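Local coordinates for alpha-1,6-mannanase (Bacteroides thetaiotaomicron, PDB 4V1S), which probably hydrolyses internal alpha-1,6-mannosidic linkages of mannan, as a bacterial member of glycoside hydrolase family 76, at residues A149-D154 and L210-L215; P197-T202 and L247-V253; S205-M209 and I231-T235. All blocks are in the same frame, centred on the assembly; numbering follows the deposited sequence.

Contact 1: A149-D154 and L210-L215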
ATOM      1  N   ALA A 149       5.667   1.064   7.150  1.00  9.82           N
ATOM      2  CA  ALA A 149       7.096   0.867   6.963  1.00  9.73           C
ATOM      3  C   ALA A 149       7.525   1.062   5.506  1.00 10.46           C
ATOM      4  O   ALA A 149       8.542   1.672   5.244  1.00 11.71           O
ATOM      5  CB  ALA A 149       7.519  -0.508   7.474  1.00 10.62           C
ATOM      6  N   ILE A 150       6.741   0.553   4.572  1.00 10.97           N
ATOM      7  CA  ILE A 150       7.001   0.727   3.140  1.00 10.79           C
ATOM      8  C   ILE A 150       7.096   2.211   2.832  1.00  9.35           C
ATOM      9  O   ILE A 150       8.068   2.651   2.230  1.00 12.12           O
ATOM     10  CB  ILE A 150       5.887   0.053   2.319  1.00 10.91           C
ATOM     11  CG1 ILE A 150       6.012  -1.478   2.381  1.00 11.60           C
ATOM     12  CG2 ILE A 150       5.956   0.473   0.864  1.00 12.36           C
ATOM     13  CD1 ILE A 150       4.685  -2.173   2.076  1.00 11.11           C
ATOM     14  N   GLY A 151       6.084   2.984   3.243  1.00 10.43           N
ATOM     15  CA  GLY A 151       6.051   4.438   2.966  1.00  9.88           C
ATOM     16  C   GLY A 151       7.249   5.143   3.616  1.00 11.14           C
ATOM     17  O   GLY A 151       7.852   6.029   2.997  1.00 12.54           O
ATOM     18  N   LEU A 152       7.580   4.768   4.865  1.00 10.07           N
ATOM     19  CA  LEU A 152       8.694   5.418   5.560  1.00 10.61           C
ATOM     20  C   LEU A 152      10.046   5.082   4.934  1.00 11.27           C
ATOM     21  O   LEU A 152      10.921   5.938   4.884  1.00 13.12           O
ATOM     22  CB  LEU A 152       8.665   5.111   7.057  1.00 11.28           C
ATOM     23  CG  LEU A 152       7.389   5.581   7.789  1.00 11.89           C
ATOM     24  CD1 LEU A 152       7.383   5.028   9.205  1.00 14.14           C
ATOM     25  CD2 LEU A 152       7.339   7.109   7.798  1.00 13.83           C
ATOM     26  N   CYS A 153      10.204   3.855   4.438  1.00 10.54           N
ATOM     27  CA  CYS A 153      11.414   3.512   3.687  1.00 13.22           C
ATOM     28  C   CYS A 153      11.522   4.406   2.464  1.00 13.66           C
ATOM     29  O   CYS A 153      12.590   4.958   2.176  1.00 13.91           O
ATOM     30  CB  CYS A 153      11.426   2.044   3.244  1.00 14.45           C
ATOM     31  SG  CYS A 153      11.696   0.828   4.529  1.00 14.54           S
ATOM     32  N   ASP A 154      10.425   4.540   1.724  1.00 11.64           N
ATOM     33  CA  ASP A 154      10.448   5.376   0.528  1.00 12.67           C
ATOM     34  C   ASP A 154      10.678   6.862   0.867  1.00 13.47           C
ATOM     35  O   ASP A 154      11.362   7.569   0.123  1.00 13.91           O
ATOM     36  CB  ASP A 154       9.147   5.170  -0.273  1.00 11.81           C
ATOM     37  CG  ASP A 154       9.102   3.800  -0.946  1.00 13.85           C
ATOM     38  OD1 ASP A 154      10.179   3.252  -1.231  1.00 18.56           O
ATOM     39  OD2 ASP A 154       7.999   3.280  -1.217  1.00 15.31           O
ATOM     40  N   LEU A 210       7.796  -6.985   1.735  1.00 11.96           N
ATOM     41  CA  LEU A 210       8.211  -5.845   0.948  1.00 12.57           C
ATOM     42  C   LEU A 210       9.033  -4.882   1.815  1.00 12.34           C
ATOM     43  O   LEU A 210      10.058  -4.374   1.375  1.00 13.11           O
ATOM     44  CB  LEU A 210       7.013  -5.148   0.297  1.00 11.35           C
ATOM     45  CG  LEU A 210       7.409  -3.994  -0.623  1.00 12.17           C
ATOM     46  CD1 LEU A 210       8.327  -4.451  -1.755  1.00 12.93           C
ATOM     47  CD2 LEU A 210       6.180  -3.343  -1.216  1.00 12.17           C
ATOM     48  N   SER A 211       8.588  -4.652   3.044  1.00 11.40           N
ATOM     49  CA  SER A 211       9.313  -3.797   3.983  1.00 11.08           C
ATOM     50  C   SER A 211      10.716  -4.343   4.243  1.00 12.80           C
ATOM     51  O   SER A 211      11.709  -3.595   4.241  1.00 13.01           O
ATOM     52  CB  SER A 211       8.561  -3.683   5.308  1.00 12.76           C
ATOM     53  OG  SER A 211       7.311  -3.030   5.176  1.00 13.11           O
ATOM     54  N   CYS A 212      10.792  -5.653   4.491  1.00 12.59           N
ATOM     55  CA  CYS A 212      12.077  -6.328   4.684  1.00 12.66           C
ATOM     56  C   CYS A 212      13.002  -6.113   3.488  1.00 13.86           C
ATOM     57  O   CYS A 212      14.176  -5.800   3.658  1.00 14.45           O
ATOM     58  CB  CYS A 212      11.889  -7.835   4.914  1.00 14.14           C
ATOM     59  SG  CYS A 212      11.382  -8.313   6.570  1.00 14.62           S
ATOM     60  N   MET A 213      12.472  -6.283   2.280  1.00 14.23           N
ATOM     61  CA  MET A 213      13.298  -6.110   1.090  1.00 14.93           C
ATOM     62  C   MET A 213      13.765  -4.660   0.910  1.00 13.64           C
ATOM     63  O   MET A 213      14.926  -4.420   0.523  1.00 16.19           O
ATOM     64  CB  MET A 213      12.593  -6.641  -0.155  1.00 14.93           C
ATOM     65  CG  MET A 213      12.412  -8.151  -0.137  1.00 15.34           C
ATOM     66  SD  MET A 213      13.922  -9.096   0.237  1.00 16.77           S
ATOM     67  CE  MET A 213      15.054  -8.452  -0.987  1.00 18.04           C
ATOM     68  N   LYS A 214      12.898  -3.704   1.226  1.00 13.67           N
ATOM     69  CA  LYS A 214      13.278  -2.303   1.146  1.00 12.90           C
ATOM     70  C   LYS A 214      14.349  -1.973   2.170  1.00 15.33           C
ATOM     71  O   LYS A 214      15.342  -1.305   1.843  1.00 17.92           O
ATOM     72  CB  LYS A 214      12.053  -1.382   1.261  1.00 14.39           C
ATOM     73  CG  LYS A 214      11.148  -1.405   0.030  1.00 15.00           C
ATOM     74  CD  LYS A 214       9.925  -0.523   0.147  1.00 16.92           C
ATOM     75  CE  LYS A 214       9.312  -0.316  -1.233  1.00 21.42           C
ATOM     76  NZ  LYS A 214      10.091   0.669  -2.021  1.00 17.41           N
ATOM     77  N   LEU A 215      14.187  -2.477   3.391  1.00 14.78           N
ATOM     78  CA  LEU A 215      15.207  -2.265   4.416  1.00 15.68           C
ATOM     79  C   LEU A 215      16.513  -3.046   4.161  1.00 17.69           C
ATOM     80  O   LEU A 215      17.607  -2.574   4.521  1.00 19.51           O
ATOM     81  CB  LEU A 215      14.649  -2.527   5.811  1.00 16.69           C
ATOM     82  CG  LEU A 215      14.031  -1.262   6.426  1.00 20.16           C
ATOM     83  CD1 LEU A 215      13.119  -1.596   7.584  1.00 23.21           C
ATOM     84  CD2 LEU A 215      15.118  -0.287   6.886  1.00 21.69           C
TER

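Contact 2: P197-T202 and L247-V253. With GOL (glycerol), chain C.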
ATOM      1  N   PRO A 197     -11.734 -14.127  14.544  1.00 24.97           N
ATOM      2  CA  PRO A 197     -11.005 -15.312  14.989  1.00 26.61           C
ATOM      3  C   PRO A 197      -9.494 -15.154  14.768  1.00 20.90           C
ATOM      4  O   PRO A 197      -9.067 -14.491  13.812  1.00 24.20           O
ATOM      5  CB  PRO A 197     -11.584 -16.447  14.126  1.00 31.29           C
ATOM      6  CG  PRO A 197     -12.274 -15.789  12.986  1.00 35.48           C
ATOM      7  CD  PRO A 197     -12.579 -14.376  13.359  1.00 28.12           C
ATOM      8  N   VAL A 198      -8.707 -15.758  15.646  1.00 20.53           N
ATOM      9  CA  VAL A 198      -7.254 -15.673  15.550  1.00 19.67           C
ATOM     10  C   VAL A 198      -6.832 -16.274  14.194  1.00 19.21           C
ATOM     11  O   VAL A 198      -7.205 -17.389  13.833  1.00 20.46           O
ATOM     12  CB  VAL A 198      -6.547 -16.390  16.719  1.00 20.85           C
ATOM     13  CG1 VAL A 198      -5.029 -16.308  16.579  1.00 22.42           C
ATOM     14  CG2 VAL A 198      -6.963 -15.788  18.050  1.00 22.74           C
ATOM     15  N   GLN A 199      -6.020 -15.527  13.460  1.00 17.87           N
ATOM     16  CA  GLN A 199      -5.686 -15.892  12.092  1.00 16.19           C
ATOM     17  C   GLN A 199      -4.393 -15.231  11.664  1.00 15.21           C
ATOM     18  O   GLN A 199      -3.984 -14.209  12.237  1.00 17.16           O
ATOM     19  CB  GLN A 199      -6.830 -15.505  11.146  1.00 17.84           C
ATOM     20  CG  GLN A 199      -7.172 -14.022  11.176  1.00 19.25           C
ATOM     21  CD  GLN A 199      -8.440 -13.715  10.439  1.00 21.09           C
ATOM     22  OE1 GLN A 199      -9.563 -13.887  10.967  1.00 28.89           O
ATOM     23  NE2 GLN A 199      -8.289 -13.275   9.209  1.00 17.39           N
ATOM     24  N   LYS A 200      -3.770 -15.837  10.654  1.00 13.86           N
ATOM     25  CA  LYS A 200      -2.577 -15.308  10.000  1.00 12.46           C
ATOM     26  C   LYS A 200      -2.909 -15.034   8.542  1.00 12.87           C
ATOM     27  O   LYS A 200      -3.616 -15.795   7.900  1.00 16.48           O
ATOM     28  CB  LYS A 200      -1.375 -16.262  10.151  1.00 14.27           C
ATOM     29  CG  LYS A 200      -0.961 -16.415  11.602  1.00 14.97           C
ATOM     30  CD  LYS A 200       0.347 -17.151  11.741  1.00 14.73           C
ATOM     31  CE  LYS A 200       0.913 -17.021  13.155  1.00 13.90           C
ATOM     32  NZ  LYS A 200       2.323 -17.513  13.220  1.00 15.13           N
ATOM     33  N   ASN A 201      -2.400 -13.920   8.038  1.00 11.55           N
ATOM     34  CA  ASN A 201      -2.975 -13.257   6.856  1.00 13.19           C
ATOM     35  C   ASN A 201      -1.921 -12.952   5.789  1.00 11.60           C
ATOM     36  O   ASN A 201      -0.796 -12.538   6.086  1.00 11.17           O
ATOM     37  CB  ASN A 201      -3.684 -11.944   7.285  1.00 13.74           C
ATOM     38  CG  ASN A 201      -4.841 -12.203   8.221  1.00 14.36           C
ATOM     39  OD1 ASN A 201      -6.015 -11.953   7.883  1.00 19.33           O
ATOM     40  ND2 ASN A 201      -4.529 -12.744   9.381  1.00 13.58           N
ATOM     41  N   THR A 202      -2.297 -13.203   4.541  1.00 10.61           N
ATOM     42  CA  THR A 202      -1.436 -12.942   3.433  1.00 11.46           C
ATOM     43  C   THR A 202      -0.949 -11.499   3.438  1.00 11.42           C
ATOM     44  O   THR A 202       0.225 -11.269   3.202  1.00 12.05           O
ATOM     45  CB  THR A 202      -2.151 -13.246   2.110  1.00 13.68           C
ATOM     46  OG1 THR A 202      -2.561 -14.614   2.119  1.00 14.81           O
ATOM     47  CG2 THR A 202      -1.223 -12.976   0.941  1.00 13.38           C
ATOM     48  N   LEU A 247      -3.510 -15.448  -4.508  1.00 12.40           N
ATOM     49  CA  LEU A 247      -3.340 -15.629  -3.063  1.00 14.83           C
ATOM     50  C   LEU A 247      -4.675 -15.681  -2.348  1.00 13.79           C
ATOM     51  O   LEU A 247      -5.532 -14.807  -2.536  1.00 13.97           O
ATOM     52  CB  LEU A 247      -2.525 -14.470  -2.460  1.00 14.54           C
ATOM     53  CG  LEU A 247      -1.003 -14.426  -2.631  1.00 14.82           C
ATOM     54  CD1 LEU A 247      -0.288 -15.572  -1.914  1.00 14.91           C
ATOM     55  CD2 LEU A 247      -0.583 -14.375  -4.091  1.00 17.03           C
ATOM     56  N   TRP A 248      -4.827 -16.699  -1.505  1.00 14.79           N
ATOM     57  CA  TRP A 248      -5.930 -16.745  -0.559  1.00 14.85           C
ATOM     58  C   TRP A 248      -5.708 -15.670   0.516  1.00 13.19           C
ATOM     59  O   TRP A 248      -4.666 -15.040   0.564  1.00 14.91           O
ATOM     60  CB  TRP A 248      -6.057 -18.149   0.056  1.00 15.13           C
ATOM     61  CG  TRP A 248      -6.414 -19.195  -0.967  1.00 15.28           C
ATOM     62  CD1 TRP A 248      -7.376 -19.094  -1.919  1.00 16.70           C
ATOM     63  CD2 TRP A 248      -5.827 -20.498  -1.132  1.00 18.09           C
ATOM     64  NE1 TRP A 248      -7.428 -20.244  -2.673  1.00 16.80           N
ATOM     65  CE2 TRP A 248      -6.475 -21.111  -2.219  1.00 16.40           C
ATOM     66  CE3 TRP A 248      -4.804 -21.196  -0.478  1.00 20.61           C
ATOM     67  CZ2 TRP A 248      -6.158 -22.416  -2.653  1.00 18.66           C
ATOM     68  CZ3 TRP A 248      -4.474 -22.466  -0.912  1.00 21.07           C
ATOM     69  CH2 TRP A 248      -5.139 -23.065  -1.996  1.00 22.27           C
ATOM     70  N   ASP A 249      -6.710 -15.442   1.347  1.00 12.29           N
ATOM     71  CA  ASP A 249      -6.692 -14.317   2.288  1.00 13.22           C
ATOM     72  C   ASP A 249      -6.007 -14.600   3.624  1.00 14.18           C
ATOM     73  O   ASP A 249      -5.222 -13.790   4.099  1.00 14.71           O
ATOM     74  CB  ASP A 249      -8.107 -13.803   2.574  1.00 15.72           C
ATOM     75  CG  ASP A 249      -8.093 -12.440   3.231  1.00 14.53           C
ATOM     76  OD1 ASP A 249      -7.564 -11.530   2.609  1.00 14.40           O
ATOM     77  OD2 ASP A 249      -8.610 -12.281   4.352  1.00 19.06           O
ATOM     78  N   ALA A 250      -6.303 -15.746   4.233  1.00 13.61           N
ATOM     79  CA  ALA A 250      -5.877 -15.981   5.607  1.00 14.99           C
ATOM     80  C   ALA A 250      -6.027 -17.444   5.963  1.00 15.05           C
ATOM     81  O   ALA A 250      -6.754 -18.180   5.296  1.00 16.82           O
ATOM     82  CB  ALA A 250      -6.698 -15.138   6.559  1.00 16.17           C
ATOM     83  N   LYS A 251      -5.322 -17.844   7.011  1.00 14.71           N
ATOM     84  CA  LYS A 251      -5.413 -19.191   7.562  1.00 16.37           C
ATOM     85  C   LYS A 251      -5.771 -19.065   9.046  1.00 15.71           C
ATOM     86  O   LYS A 251      -5.144 -18.312   9.781  1.00 16.68           O
ATOM     87  CB  LYS A 251      -4.109 -19.951   7.362  1.00 17.02           C
ATOM     88  CG  LYS A 251      -4.177 -21.420   7.712  1.00 19.14           C
ATOM     89  CD  LYS A 251      -2.935 -22.111   7.197  1.00 23.16           C
ATOM     90  CE  LYS A 251      -2.847 -23.565   7.585  1.00 30.07           C
ATOM     91  NZ  LYS A 251      -3.434 -24.386   6.519  1.00 37.37           N
ATOM     92  N   MET A 252      -6.816 -19.795   9.448  1.00 17.35           N
ATOM     93  CA  MET A 252      -7.343 -19.743  10.815  1.00 18.86           C
ATOM     94  C   MET A 252      -6.484 -20.578  11.745  1.00 16.47           C
ATOM     95  O   MET A 252      -6.108 -21.700  11.430  1.00 20.01           O
ATOM     96  CB  MET A 252      -8.777 -20.267  10.873  1.00 22.24           C
ATOM     97  CG  MET A 252      -9.760 -19.545   9.966  1.00 24.87           C
ATOM     98  SD  MET A 252      -9.882 -17.775  10.311  1.00 25.26           S
ATOM     99  CE  MET A 252      -9.220 -17.087   8.805  1.00 23.06           C
ATOM    100  N   VAL A 253      -6.158 -20.017  12.895  1.00 17.40           N
ATOM    101  CA  VAL A 253      -5.293 -20.714  13.839  1.00 19.32           C
ATOM    102  C   VAL A 253      -5.974 -21.921  14.493  1.00 20.90           C
ATOM    103  O   VAL A 253      -5.331 -22.947  14.720  1.00 26.77           O
ATOM    104  CB  VAL A 253      -4.757 -19.726  14.889  1.00 21.14           C
ATOM    105  CG1 VAL A 253      -4.179 -20.442  16.099  1.00 21.58           C
ATOM    106  CG2 VAL A 253      -3.724 -18.814  14.250  1.00 20.03           C
TER
HETATM  107  C1  GOL C 400      -8.199  -8.954   6.983  0.50 28.23           C
HETATM  108  O1  GOL C 400      -9.017  -7.780   6.893  0.50 31.61           O
HETATM  109  C2  GOL C 400      -7.373  -9.120   5.708  0.50 27.56           C
HETATM  110  O2  GOL C 400      -6.841 -10.448   5.669  0.50 23.48           O
HETATM  111  C3  GOL C 400      -8.249  -8.842   4.484  0.50 24.50           C
HETATM  112  O3  GOL C 400      -7.510  -8.983   3.260  0.50 21.54           O
HETATM  113  O   HOH W   1      -9.761 -13.338   6.681  1.00 30.29           O

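Contact 3: S205-M209 and I231-T235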
ATOM      1  N   SER A 205       2.013 -11.123   5.696  1.00 10.15           N
ATOM      2  CA  SER A 205       3.196 -11.638   5.018  1.00 12.01           C
ATOM      3  C   SER A 205       3.733 -10.641   4.003  1.00 12.71           C
ATOM      4  O   SER A 205       4.918 -10.319   3.989  1.00 11.69           O
ATOM      5  CB  SER A 205       2.898 -12.934   4.269  1.00 12.89           C
ATOM      6  OG  SER A 205       2.704 -14.032   5.155  1.00 13.76           O
ATOM      7  N   ALA A 206       2.836 -10.186   3.140  1.00 10.51           N
ATOM      8  CA  ALA A 206       3.230  -9.449   1.944  1.00  9.82           C
ATOM      9  C   ALA A 206       3.817  -8.072   2.234  1.00 11.75           C
ATOM     10  O   ALA A 206       4.883  -7.706   1.691  1.00 11.68           O
ATOM     11  CB  ALA A 206       2.043  -9.368   0.983  1.00 10.56           C
ATOM     12  N   VAL A 207       3.174  -7.288   3.085  1.00 11.62           N
ATOM     13  CA  VAL A 207       3.736  -5.983   3.403  1.00 11.56           C
ATOM     14  C   VAL A 207       5.012  -6.121   4.257  1.00 10.57           C
ATOM     15  O   VAL A 207       5.921  -5.286   4.196  1.00 11.99           O
ATOM     16  CB  VAL A 207       2.747  -5.020   4.096  1.00 10.88           C
ATOM     17  CG1 VAL A 207       1.585  -4.717   3.175  1.00 11.79           C
ATOM     18  CG2 VAL A 207       2.272  -5.507   5.461  1.00 12.91           C
ATOM     19  N   THR A 208       5.082  -7.171   5.083  1.00  9.85           N
ATOM     20  CA  THR A 208       6.285  -7.389   5.859  1.00 11.38           C
ATOM     21  C   THR A 208       7.456  -7.802   4.933  1.00 12.41           C
ATOM     22  O   THR A 208       8.570  -7.303   5.086  1.00 13.43           O
ATOM     23  CB  THR A 208       6.027  -8.392   6.987  1.00 10.89           C
ATOM     24  OG1 THR A 208       5.017  -7.915   7.843  1.00 11.64           O
ATOM     25  CG2 THR A 208       7.246  -8.656   7.818  1.00 12.29           C
ATOM     26  N   MET A 209       7.193  -8.682   3.961  1.00 12.17           N
ATOM     27  CA  MET A 209       8.186  -9.029   2.992  1.00 11.98           C
ATOM     28  C   MET A 209       8.701  -7.827   2.211  1.00 13.22           C
ATOM     29  O   MET A 209       9.911  -7.655   2.054  1.00 13.29           O
ATOM     30  CB  MET A 209       7.661 -10.072   1.998  1.00 11.35           C
ATOM     31  CG  MET A 209       7.512 -11.473   2.605  1.00 12.25           C
ATOM     32  SD  MET A 209       6.460 -12.597   1.649  1.00 13.44           S
ATOM     33  CE  MET A 209       7.126 -12.356   0.007  1.00 14.85           C
ATOM     34  N   ILE A 231       9.380 -15.890   5.496  1.00 13.49           N
ATOM     35  CA  ILE A 231       7.966 -15.572   5.435  1.00 13.11           C
ATOM     36  C   ILE A 231       7.391 -15.960   4.066  1.00 13.13           C
ATOM     37  O   ILE A 231       6.295 -16.512   3.979  1.00 13.41           O
ATOM     38  CB  ILE A 231       7.739 -14.080   5.732  1.00 13.62           C
ATOM     39  CG1 ILE A 231       8.121 -13.777   7.197  1.00 15.16           C
ATOM     40  CG2 ILE A 231       6.301 -13.689   5.428  1.00 12.77           C
ATOM     41  CD1 ILE A 231       8.352 -12.302   7.453  1.00 15.58           C
ATOM     42  N   ASN A 232       8.126 -15.690   2.997  1.00 13.90           N
ATOM     43  CA  ASN A 232       7.676 -16.090   1.666  1.00 14.00           C
ATOM     44  C   ASN A 232       7.465 -17.592   1.532  1.00 15.23           C
ATOM     45  O   ASN A 232       6.438 -18.038   1.026  1.00 15.79           O
ATOM     46  CB  ASN A 232       8.635 -15.653   0.587  1.00 16.20           C
ATOM     47  CG  ASN A 232       8.094 -15.959  -0.794  1.00 17.01           C
ATOM     48  OD1 ASN A 232       6.978 -15.551  -1.133  1.00 16.87           O
ATOM     49  ND2 ASN A 232       8.852 -16.714  -1.581  1.00 17.98           N
ATOM     50  N   ASP A 233       8.445 -18.366   1.986  1.00 15.84           N
ATOM     51  CA  ASP A 233       8.336 -19.834   1.932  1.00 18.16           C
ATOM     52  C   ASP A 233       7.041 -20.295   2.617  1.00 16.34           C
ATOM     53  O   ASP A 233       6.299 -21.115   2.073  1.00 18.55           O
ATOM     54  CB  ASP A 233       9.540 -20.479   2.602  1.00 19.51           C
ATOM     55  CG  ASP A 233      10.791 -20.429   1.754  1.00 22.77           C
ATOM     56  OD1 ASP A 233      10.743 -20.011   0.578  1.00 22.31           O
ATOM     57  OD2 ASP A 233      11.849 -20.799   2.294  1.00 29.01           O
ATOM     58  N   TRP A 234       6.755 -19.746   3.800  1.00 13.88           N
ATOM     59  CA  TRP A 234       5.520 -20.099   4.516  1.00 14.50           C
ATOM     60  C   TRP A 234       4.279 -19.696   3.713  1.00 14.53           C
ATOM     61  O   TRP A 234       3.298 -20.449   3.620  1.00 14.52           O
ATOM     62  CB  TRP A 234       5.480 -19.460   5.916  1.00 15.61           C
ATOM     63  CG  TRP A 234       4.246 -19.812   6.683  1.00 16.76           C
ATOM     64  CD1 TRP A 234       4.051 -20.906   7.507  1.00 16.59           C
ATOM     65  CD2 TRP A 234       3.006 -19.102   6.679  1.00 15.90           C
ATOM     66  NE1 TRP A 234       2.774 -20.904   8.006  1.00 18.54           N
ATOM     67  CE2 TRP A 234       2.110 -19.809   7.517  1.00 17.00           C
ATOM     68  CE3 TRP A 234       2.577 -17.915   6.089  1.00 15.29           C
ATOM     69  CZ2 TRP A 234       0.816 -19.364   7.760  1.00 17.49           C
ATOM     70  CZ3 TRP A 234       1.284 -17.477   6.325  1.00 15.93           C
ATOM     71  CH2 TRP A 234       0.412 -18.209   7.135  1.00 16.19           C
ATOM     72  N   THR A 235       4.309 -18.477   3.179  1.00 15.17           N
ATOM     73  CA  THR A 235       3.157 -17.932   2.493  1.00 15.12           C
ATOM     74  C   THR A 235       2.840 -18.729   1.223  1.00 15.01           C
ATOM     75  O   THR A 235       1.680 -19.072   0.959  1.00 15.35           O
ATOM     76  CB  THR A 235       3.378 -16.456   2.190  1.00 13.34           C
ATOM     77  OG1 THR A 235       3.738 -15.772   3.413  1.00 14.05           O
ATOM     78  CG2 THR A 235       2.116 -15.832   1.626  1.00 15.15           C
TER

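Contact 1: A149-D154 and L210-L215
Where two helices run side by side in a protein interior, every polar group that enters the interface needs a partner, and this pair illustrates how the need is met. The short axes of 149-154 and 210-215 approach to 9.1 Å and point nearly the same way, at 20°. Backbone donors are satisfied within each helix: Cys153 N bonds to Ala149 O at 2.9 Å, and Lys214 N to Leu210 O, also at 2.9 Å. Across the gap, Lys214 reaches out with an extended aliphatic chain, and its charge is met by a salt bridge, NZ of Lys214 donating to OD1 of Asp154 at 2.7 Å. The methylenes of the same lysine serve as apolar filler, with CE of Lys214 4.0 Å from CG2 of Ile150 and its CB 4.0 Å from SG of Cys153. Ser211 points no hydrogen bond at the facing helix. Its OG bonds to the carbonyl of Val207, one turn back in its own helix, so that it can sit against carbon, 3.4 Å from CB of Ala149 and 3.5 Å from CG1 of Ile150. Leucines complete the packing: CD2 of Leu210 lies 3.8 Å from CD1 of Ile150, and CG of Leu215 lies 3.7 Å from SG of Cys153. Leu172 of helix 162-177 covers both Ser211 and Leu215 from outside. Nearly parallel neighbours, each followed in sequence by an outer helix, are what the inner ring of an (alpha/alpha)6 barrel requires, the fold of the six-hairpin glycosidases.

Contact 2: P197-T202 and L247-V253
Strands 199-201 and 250-252 run antiparallel, their short axes 4.6 Å apart at 165°. Lys200 and Lys251 form the hydrogen-bonded pair, with N of Lys200 to O of Lys251 at 3.0 Å and N of Lys251 to O of Lys200 at 2.8 Å; Gln199-Met252 and Asn201-Ala250 are the non-hydrogen-bonded pairs beside it. The pattern carries on beyond the strands, through N of Val253 to O of Val198 and N of Thr202 to O of Asp249, both 3.0 Å. Asp249 and Ala250 together face Asn259, a classic beta bulge. OG1 of Thr202, in the first turn of helix 202-219, donates to O of Trp248 at 2.7 Å, tying strand to helix. This small sheet thus lies over the N-terminal end of an inner helix, the end at which (alpha/alpha)6 glycosidases usually carry their substrate cleft. A glycerol, probably from the crystallisation liquor, is bound here: its O3 donates to OD1 of Asp249 at 2.6 Å, while its O2 is 2.8 Å from OD1 of Asn201. Tyr265 also bonds to it, consistent with a site suited to sugar hydroxyls. On that same face NE2 of Gln199 donates to OD1 of Asn201 at 2.9 Å, and a water bridges NE2 of Gln199 to OD2 of Asp249. The lysines occupy the reverse face, Lys200 in a salt bridge with Asp180 and a cation-pi contact with Tyr188, Lys251 bonded to Gly256 O.

Contact 3: S205-M209 and I231-T235
This is a buried helix-helix contact inside one alpha-alpha hairpin of the (alpha/alpha)6 barrel, joining inner helix 202-219 to outer helix 222-239. Because the chain turns back between them, the short segments 205-209 and 231-235 run antiparallel, at 158°, and their axes come no closer than 10.1 Å. That spacing is filled by side chains of moderate size. Ile231 is the centre of the interface: its CG2 rests 3.8 Å from CG of Met209 and 3.6 Å from OG of Ser205, while its CD1 reaches CG2 of Thr208 at 3.8 Å. Leu176 of helix 162-177 touches both Thr208 and Ile231, extending the apolar patch to the preceding outer helix. Polar groups that enter the seam are largely served from within their own helix or by neighbours. OG1 of Thr208 bonds to Cys204 O, and OG1 of Thr235 donates to O of Ile231 at 2.7 Å, one turn back; OG of Ser205 lies 2.7 Å from that same Thr235 OG1 and meets the edge of the Trp234 ring. Asn232 takes its hydrogen bond from Trp274, and the methyl CE of Met209 packs against OD1 of Asn232 at 3.4 Å.

How the contacts relate
Helix 202-219 is the common thread. Strand 199-201 of contact 2 leads straight into it, contact 3 uses its early turns and contact 1 the turns that follow. Along the chain the segments come as 149-154, 197-202, 205-209, 210-215, 231-235 and 247-253. The centres of contacts 1 and 3 are 14 Å apart, those of 2 and 3 about 12 Å, and those of 1 and 2 about 23 Å. Contact 3 touches both others, through Ile150 CD1 to Val207 O (4.0 Å) and Lys200 CB to Trp234 CH2 (4.0 Å). One inner helix is thereby joined to its inner neighbour, its outer partner and the sheet where glycerol binds.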